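PDB 5B7W: cyclic di-GMP-binding protein XC_3703, which binds the second messenger cyclic di-GMP and, as its effector, regulates bacterial virulence and biofilm formation, promoting target-gene binding by a transcriptional regulator when the nucleotide is absent. Local coordinates for residues Gly44-Val57 with Thr85-Gln98. Numbering follows the deposited sequence.
Sequences GKVINQSAPSDFQV and TNLAGARQKVTVKQ
G89 runs close alongside the A51-P52 backbone, its CA 3.5 Å from P52 O, while the N86 carboxamide oxygen holds G89 N in an Asx motif. A90 then opens the antiparallel pairing: its N gives A51 O a 2.6 Å bond, its O accepts from A51 N, and its methyl packs against the start of helix 54-70, touching S53 O and V57 CG2. On the other face R91 reaches over S50, NH1 lying 3.5 Å from S50 CB. Q92 pairs with Q49 through two backbone bonds. Their side chains run side by side toward the helix, amide planes 37° apart, with Q49 NE2 3.0 Å from Q92 OE1; that NE2 bonds to T61 OG1, and Q92 NE2 to G81 O. V57 CG1 packs 3.5 Å from Q92 OE1. K93, extended with CG anti to the backbone N (chi1 162°), lays its methylenes across V46, CG to CG1 at 3.6 Å. V94 exchanges backbone bonds with I47, the one from I47 N nearly straight at 177°, and its CG2 rests against the Q49 amide. V96 N donates the last backbone bond, to K45 O, and V96 CG2 meets I47 CD1 at 3.9 Å. These are the two central strands of the RRM-like domain II sheet: backbone bonds fix the register, while two buried glutamines, their amide nitrogens satisfied, tie the pair to helix and neighbouring strand.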
ATOM      1  N   GLY A  44       5.679  -9.620   6.979  1.00 45.64           N
ATOM      2  CA  GLY A  44       5.817  -8.270   6.467  1.00 36.45           C
ATOM      3  C   GLY A  44       4.896  -7.942   5.314  1.00 41.68           C
ATOM      4  O   GLY A  44       5.159  -6.991   4.573  1.00 43.02           O
ATOM      5  N   LYS A  45       3.823  -8.705   5.140  1.00 45.23           N
ATOM      6  CA  LYS A  45       2.887  -8.526   4.036  1.00 40.63           C
ATOM      7  C   LYS A  45       1.433  -8.515   4.482  1.00 34.80           C
ATOM      8  O   LYS A  45       0.632  -7.759   3.927  1.00 36.55           O
ATOM      9  CB  LYS A  45       3.086  -9.636   2.988  1.00 47.59           C
ATOM     10  CG  LYS A  45       4.496  -9.740   2.435  1.00 61.68           C
ATOM     11  CD  LYS A  45       4.658 -10.983   1.575  1.00 68.55           C
ATOM     12  CE  LYS A  45       6.003 -10.994   0.865  1.00 69.30           C
ATOM     13  NZ  LYS A  45       6.493  -9.619   0.571  1.00 70.55           N
ATOM     14  N   VAL A  46       1.070  -9.334   5.465  1.00 32.37           N
ATOM     15  CA  VAL A  46      -0.316  -9.523   5.870  1.00 32.44           C
ATOM     16  C   VAL A  46      -0.484  -9.021   7.296  1.00 33.29           C
ATOM     17  O   VAL A  46       0.309  -9.366   8.179  1.00 45.37           O
ATOM     18  CB  VAL A  46      -0.739 -11.000   5.757  1.00 41.27           C
ATOM     19  CG1 VAL A  46      -2.121 -11.208   6.360  1.00 50.09           C
ATOM     20  CG2 VAL A  46      -0.710 -11.447   4.304  1.00 39.80           C
ATOM     21  N   ILE A  47      -1.512  -8.207   7.516  1.00 32.48           N
ATOM     22  CA  ILE A  47      -1.904  -7.758   8.846  1.00 34.28           C
ATOM     23  C   ILE A  47      -3.203  -8.468   9.197  1.00 35.33           C
ATOM     24  O   ILE A  47      -4.238  -8.243   8.557  1.00 32.97           O
ATOM     25  CB  ILE A  47      -2.072  -6.234   8.916  1.00 35.05           C
ATOM     26  CG1 ILE A  47      -0.754  -5.532   8.589  1.00 38.12           C
ATOM     27  CG2 ILE A  47      -2.570  -5.820  10.293  1.00 32.29           C
ATOM     28  CD1 ILE A  47      -0.844  -4.023   8.637  1.00 32.18           C
ATOM     29  N   ASN A  48      -3.154  -9.328  10.209  1.00 30.63           N
ATOM     30  CA  ASN A  48      -4.331 -10.060  10.657  1.00 33.16           C
ATOM     31  C   ASN A  48      -4.992  -9.302  11.801  1.00 32.57           C
ATOM     32  O   ASN A  48      -4.365  -9.064  12.840  1.00 34.93           O
ATOM     33  CB  ASN A  48      -3.957 -11.478  11.089  1.00 26.62           C
ATOM     34  CG  ASN A  48      -3.698 -12.395   9.910  1.00 37.91           C
ATOM     35  OD1 ASN A  48      -4.520 -12.500   8.999  1.00 45.36           O
ATOM     36  ND2 ASN A  48      -2.551 -13.063   9.919  1.00 42.10           N
ATOM     37  N   GLN A  49      -6.247  -8.914  11.603  1.00 32.75           N
ATOM     38  CA  GLN A  49      -7.051  -8.283  12.639  1.00 33.82           C
ATOM     39  C   GLN A  49      -7.995  -9.316  13.235  1.00 29.40           C
ATOM     40  O   GLN A  49      -8.582 -10.123  12.512  1.00 38.99           O
ATOM     41  CB  GLN A  49      -7.853  -7.106  12.078  1.00 26.78           C
ATOM     42  CG  GLN A  49      -7.070  -6.194  11.147  1.00 32.40           C
ATOM     43  CD  GLN A  49      -7.852  -4.953  10.757  1.00 30.66           C
ATOM     44  OE1 GLN A  49      -7.492  -3.836  11.129  1.00 30.29           O
ATOM     45  NE2 GLN A  49      -8.933  -5.144  10.011  1.00 27.38           N
ATOM     46  N   SER A  50      -8.134  -9.291  14.559  1.00 32.16           N
ATOM     47  CA  SER A  50      -8.997 -10.233  15.257  1.00 34.20           C
ATOM     48  C   SER A  50      -9.634  -9.545  16.450  1.00 33.24           C
ATOM     49  O   SER A  50      -8.948  -8.869  17.223  1.00 33.16           O
ATOM     50  CB  SER A  50      -8.215 -11.472  15.712  1.00 32.97           C
ATOM     51  OG  SER A  50      -7.160 -11.118  16.587  1.00 31.15           O
ATOM     52  N   ALA A  51     -10.946  -9.714  16.598  1.00 33.06           N
ATOM     53  CA  ALA A  51     -11.693  -9.119  17.678  1.00 32.16           C
ATOM     54  C   ALA A  51     -12.920  -9.978  17.946  1.00 32.51           C
ATOM     55  O   ALA A  51     -13.242 -10.866  17.134  1.00 33.43           O
ATOM     56  CB  ALA A  51     -12.109  -7.676  17.354  1.00 32.92           C
ATOM     57  N   PRO A  52     -13.606  -9.777  19.065  1.00 41.19           N
ATOM     58  CA  PRO A  52     -14.828 -10.557  19.318  1.00 39.03           C
ATOM     59  C   PRO A  52     -15.933 -10.333  18.297  1.00 41.16           C
ATOM     60  O   PRO A  52     -16.686 -11.273  18.011  1.00 46.14           O
ATOM     61  CB  PRO A  52     -15.255 -10.093  20.716  1.00 45.84           C
ATOM     62  CG  PRO A  52     -13.988  -9.687  21.372  1.00 46.75           C
ATOM     63  CD  PRO A  52     -13.139  -9.086  20.285  1.00 42.28           C
ATOM     64  N   SER A  53     -16.063  -9.132  17.737  1.00 39.90           N
ATOM     65  CA  SER A  53     -17.197  -8.813  16.883  1.00 38.66           C
ATOM     66  C   SER A  53     -16.740  -8.137  15.597  1.00 40.62           C
ATOM     67  O   SER A  53     -15.620  -7.631  15.493  1.00 43.60           O
ATOM     68  CB  SER A  53     -18.207  -7.910  17.608  1.00 42.99           C
ATOM     69  OG  SER A  53     -17.651  -6.637  17.883  1.00 44.12           O
ATOM     70  N   ASP A  54     -17.646  -8.136  14.615  1.00 38.42           N
ATOM     71  CA  ASP A  54     -17.380  -7.479  13.339  1.00 43.90           C
ATOM     72  C   ASP A  54     -17.171  -5.982  13.522  1.00 35.11           C
ATOM     73  O   ASP A  54     -16.330  -5.376  12.847  1.00 30.92           O
ATOM     74  CB  ASP A  54     -18.535  -7.746  12.371  1.00 58.10           C
ATOM     75  CG  ASP A  54     -18.169  -7.467  10.924  1.00 69.25           C
ATOM     76  OD1 ASP A  54     -17.882  -6.297  10.591  1.00 69.32           O
ATOM     77  OD2 ASP A  54     -18.189  -8.416  10.113  1.00 74.50           O
ATOM     78  N   PHE A  55     -17.930  -5.364  14.431  1.00 32.88           N
ATOM     79  CA  PHE A  55     -17.812  -3.924  14.638  1.00 37.31           C
ATOM     80  C   PHE A  55     -16.471  -3.556  15.259  1.00 38.39           C
ATOM     81  O   PHE A  55     -15.899  -2.507  14.936  1.00 42.60           O
ATOM     82  CB  PHE A  55     -18.957  -3.420  15.516  1.00 30.44           C
ATOM     83  CG  PHE A  55     -18.736  -2.035  16.053  1.00 33.67           C
ATOM     84  CD1 PHE A  55     -18.852  -0.931  15.226  1.00 31.93           C
ATOM     85  CD2 PHE A  55     -18.402  -1.838  17.383  1.00 36.94           C
ATOM     86  CE1 PHE A  55     -18.643   0.345  15.713  1.00 32.29           C
ATOM     87  CE2 PHE A  55     -18.192  -0.565  17.877  1.00 41.96           C
ATOM     88  CZ  PHE A  55     -18.314   0.528  17.042  1.00 38.06           C
ATOM     89  N   GLN A  56     -15.960  -4.396  16.160  1.00 41.73           N
ATOM     90  CA  GLN A  56     -14.689  -4.094  16.808  1.00 32.89           C
ATOM     91  C   GLN A  56     -13.523  -4.187  15.833  1.00 25.95           C
ATOM     92  O   GLN A  56     -12.546  -3.441  15.966  1.00 32.37           O
ATOM     93  CB  GLN A  56     -14.476  -5.026  17.999  1.00 29.02           C
ATOM     94  CG  GLN A  56     -15.263  -4.630  19.235  1.00 37.31           C
ATOM     95  CD  GLN A  56     -15.264  -5.708  20.297  1.00 44.94           C
ATOM     96  OE1 GLN A  56     -15.537  -6.875  20.015  1.00 46.85           O
ATOM     97  NE2 GLN A  56     -14.952  -5.324  21.530  1.00 47.71           N
ATOM     98  N   VAL A  57     -13.600  -5.088  14.851  1.00 29.97           N
ATOM     99  CA  VAL A  57     -12.587  -5.116  13.803  1.00 38.38           C
ATOM    100  C   VAL A  57     -12.690  -3.864  12.939  1.00 39.05           C
ATOM    101  O   VAL A  57     -11.672  -3.298  12.520  1.00 32.97           O
ATOM    102  CB  VAL A  57     -12.710  -6.400  12.964  1.00 39.93           C
ATOM    103  CG1 VAL A  57     -11.786  -6.341  11.754  1.00 37.57           C
ATOM    104  CG2 VAL A  57     -12.391  -7.621  13.810  1.00 45.77           C
ATOM    105  N   THR A  85     -16.224 -14.487  10.612  1.00 50.87           N
ATOM    106  CA  THR A  85     -16.716 -14.618  11.978  1.00 55.54           C
ATOM    107  C   THR A  85     -17.042 -16.072  12.258  1.00 51.92           C
ATOM    108  O   THR A  85     -17.754 -16.721  11.491  1.00 55.94           O
ATOM    109  CB  THR A  85     -17.962 -13.755  12.202  1.00 58.31           C
ATOM    110  OG1 THR A  85     -19.000 -14.168  11.304  1.00 70.55           O
ATOM    111  CG2 THR A  85     -17.649 -12.287  11.967  1.00 49.38           C
ATOM    112  N   ASN A  86     -16.506 -16.591  13.371  1.00 43.82           N
ATOM    113  CA  ASN A  86     -16.887 -17.900  13.871  1.00 47.91           C
ATOM    114  C   ASN A  86     -17.282 -17.720  15.335  1.00 46.87           C
ATOM    115  O   ASN A  86     -17.559 -16.606  15.803  1.00 45.81           O
ATOM    116  CB  ASN A  86     -15.760 -18.923  13.664  1.00 52.25           C
ATOM    117  CG  ASN A  86     -14.420 -18.447  14.201  1.00 51.16           C
ATOM    118  OD1 ASN A  86     -14.352 -17.714  15.187  1.00 43.68           O
ATOM    119  ND2 ASN A  86     -13.343 -18.873  13.551  1.00 51.64           N
ATOM    120  N   LEU A  87     -17.313 -18.823  16.082  1.00 47.09           N
ATOM    121  CA  LEU A  87     -17.675 -18.738  17.493  1.00 50.96           C
ATOM    122  C   LEU A  87     -16.594 -18.039  18.307  1.00 50.02           C
ATOM    123  O   LEU A  87     -16.901 -17.395  19.318  1.00 54.96           O
ATOM    124  CB  LEU A  87     -17.945 -20.136  18.049  1.00 54.99           C
ATOM    125  CG  LEU A  87     -18.639 -20.213  19.410  1.00 54.29           C
ATOM    126  CD1 LEU A  87     -19.927 -19.403  19.408  1.00 48.26           C
ATOM    127  CD2 LEU A  87     -18.912 -21.662  19.789  1.00 61.13           C
ATOM    128  N   ALA A  88     -15.332 -18.141  17.882  1.00 47.37           N
ATOM    129  CA  ALA A  88     -14.244 -17.522  18.632  1.00 44.62           C
ATOM    130  C   ALA A  88     -14.243 -16.006  18.489  1.00 44.08           C
ATOM    131  O   ALA A  88     -13.751 -15.302  19.379  1.00 48.36           O
ATOM    132  CB  ALA A  88     -12.901 -18.095  18.181  1.00 52.74           C
ATOM    133  N   GLY A  89     -14.775 -15.486  17.394  1.00 38.11           N
ATOM    134  CA  GLY A  89     -14.815 -14.056  17.175  1.00 38.12           C
ATOM    135  C   GLY A  89     -14.719 -13.741  15.695  1.00 40.54           C
ATOM    136  O   GLY A  89     -15.005 -14.582  14.849  1.00 39.04           O
ATOM    137  N   ALA A  90     -14.309 -12.508  15.410  1.00 33.81           N
ATOM    138  CA  ALA A  90     -14.173 -12.012  14.048  1.00 34.80           C
ATOM    139  C   ALA A  90     -12.699 -11.875  13.689  1.00 35.42           C
ATOM    140  O   ALA A  90     -11.879 -11.490  14.528  1.00 30.44           O
ATOM    141  CB  ALA A  90     -14.877 -10.663  13.880  1.00 30.67           C
ATOM    142  N   ARG A  91     -12.370 -12.194  12.438  1.00 34.41           N
ATOM    143  CA  ARG A  91     -11.010 -12.081  11.935  1.00 32.54           C
ATOM    144  C   ARG A  91     -11.044 -11.530  10.517  1.00 35.25           C
ATOM    145  O   ARG A  91     -11.979 -11.793   9.756  1.00 29.70           O
ATOM    146  CB  ARG A  91     -10.277 -13.431  11.952  1.00 40.96           C
ATOM    147  CG  ARG A  91     -10.115 -14.041  13.337  1.00 38.52           C
ATOM    148  CD  ARG A  91      -9.317 -15.334  13.283  1.00 45.78           C
ATOM    149  NE  ARG A  91      -9.149 -15.928  14.606  1.00 46.05           N
ATOM    150  CZ  ARG A  91      -8.156 -15.629  15.439  1.00 51.33           C
ATOM    151  NH1 ARG A  91      -7.238 -14.739  15.087  1.00 44.86           N
ATOM    152  NH2 ARG A  91      -8.081 -16.220  16.624  1.00 61.83           N
ATOM    153  N   GLN A  92     -10.013 -10.763  10.168  1.00 28.46           N
ATOM    154  CA  GLN A  92      -9.923 -10.179   8.836  1.00 31.61           C
ATOM    155  C   GLN A  92      -8.462 -10.060   8.432  1.00 35.09           C
ATOM    156  O   GLN A  92      -7.630  -9.606   9.222  1.00 35.22           O
ATOM    157  CB  GLN A  92     -10.599  -8.804   8.781  1.00 26.31           C
ATOM    158  CG  GLN A  92     -10.698  -8.228   7.378  1.00 34.33           C
ATOM    159  CD  GLN A  92     -11.287  -6.834   7.361  1.00 37.63           C
ATOM    160  OE1 GLN A  92     -11.201  -6.099   8.344  1.00 39.25           O
ATOM    161  NE2 GLN A  92     -11.896  -6.463   6.241  1.00 35.68           N
ATOM    162  N   LYS A  93      -8.166 -10.463   7.202  1.00 40.39           N
ATOM    163  CA  LYS A  93      -6.823 -10.399   6.644  1.00 42.33           C
ATOM    164  C   LYS A  93      -6.687  -9.149   5.785  1.00 40.51           C
ATOM    165  O   LYS A  93      -7.485  -8.931   4.866  1.00 42.67           O
ATOM    166  CB  LYS A  93      -6.526 -11.653   5.819  1.00 45.59           C
ATOM    167  CG  LYS A  93      -5.362 -11.519   4.856  1.00 48.42           C
ATOM    168  CD  LYS A  93      -5.120 -12.825   4.118  1.00 54.59           C
ATOM    169  CE  LYS A  93      -3.964 -12.704   3.141  1.00 62.35           C
ATOM    170  NZ  LYS A  93      -3.601 -14.019   2.543  1.00 63.51           N
ATOM    171  N   VAL A  94      -5.686  -8.328   6.089  1.00 34.13           N
ATOM    172  CA  VAL A  94      -5.401  -7.110   5.340  1.00 38.67           C
ATOM    173  C   VAL A  94      -4.045  -7.293   4.674  1.00 45.78           C
ATOM    174  O   VAL A  94      -3.016  -7.399   5.353  1.00 45.69           O
ATOM    175  CB  VAL A  94      -5.416  -5.866   6.238  1.00 35.10           C
ATOM    176  CG1 VAL A  94      -5.268  -4.604   5.397  1.00 39.11           C
ATOM    177  CG2 VAL A  94      -6.692  -5.821   7.061  1.00 28.44           C
ATOM    178  N   THR A  95      -4.039  -7.332   3.344  1.00 45.13           N
ATOM    179  CA  THR A  95      -2.810  -7.491   2.578  1.00 42.37           C
ATOM    180  C   THR A  95      -2.198  -6.120   2.317  1.00 39.29           C
ATOM    181  O   THR A  95      -2.842  -5.252   1.719  1.00 42.86           O
ATOM    182  CB  THR A  95      -3.076  -8.216   1.259  1.00 43.30           C
ATOM    183  OG1 THR A  95      -3.517  -9.554   1.525  1.00 40.42           O
ATOM    184  CG2 THR A  95      -1.810  -8.263   0.411  1.00 37.60           C
ATOM    185  N   VAL A  96      -0.962  -5.927   2.773  1.00 38.68           N
ATOM    186  CA  VAL A  96      -0.215  -4.714   2.468  1.00 45.14           C
ATOM    187  C   VAL A  96       0.416  -4.886   1.094  1.00 44.25           C
ATOM    188  O   VAL A  96       1.504  -5.456   0.964  1.00 40.44           O
ATOM    189  CB  VAL A  96       0.845  -4.419   3.546  1.00 41.79           C
ATOM    190  CG1 VAL A  96       1.558  -3.110   3.245  1.00 43.02           C
ATOM    191  CG2 VAL A  96       0.200  -4.375   4.923  1.00 31.37           C
ATOM    192  N   LYS A  97      -0.273  -4.405   0.061  1.00 39.06           N
ATOM    193  CA  LYS A  97       0.176  -4.617  -1.310  1.00 39.40           C
ATOM    194  C   LYS A  97       1.472  -3.859  -1.574  1.00 31.28           C
ATOM    195  O   LYS A  97       1.592  -2.674  -1.246  1.00 34.05           O
ATOM    196  CB  LYS A  97      -0.904  -4.176  -2.297  1.00 41.38           C
ATOM    197  CG  LYS A  97      -2.197  -4.973  -2.210  1.00 43.24           C
ATOM    198  CD  LYS A  97      -3.259  -4.404  -3.139  1.00 52.62           C
ATOM    199  CE  LYS A  97      -3.510  -2.928  -2.868  1.00 52.72           C
ATOM    200  NZ  LYS A  97      -4.539  -2.356  -3.781  1.00 45.63           N
ATOM    201  N   GLN A  98       2.446  -4.556  -2.157  1.00 29.11           N
ATOM    202  CA  GLN A  98       3.730  -3.982  -2.535  1.00 37.43           C
ATOM    203  C   GLN A  98       4.155  -4.567  -3.873  1.00 42.80           C
ATOM    204  O   GLN A  98       3.838  -5.715  -4.195  1.00 54.46           O
ATOM    205  CB  GLN A  98       4.815  -4.250  -1.478  1.00 43.06           C
ATOM    206  CG  GLN A  98       4.417  -3.875  -0.058  1.00 52.71           C
ATOM    207  CD  GLN A  98       4.993  -4.812   0.983  1.00 60.35           C
ATOM    208  OE1 GLN A  98       6.152  -4.687   1.379  1.00 47.83           O
ATOM    209  NE2 GLN A  98       4.180  -5.765   1.434  1.00 65.97           N
TER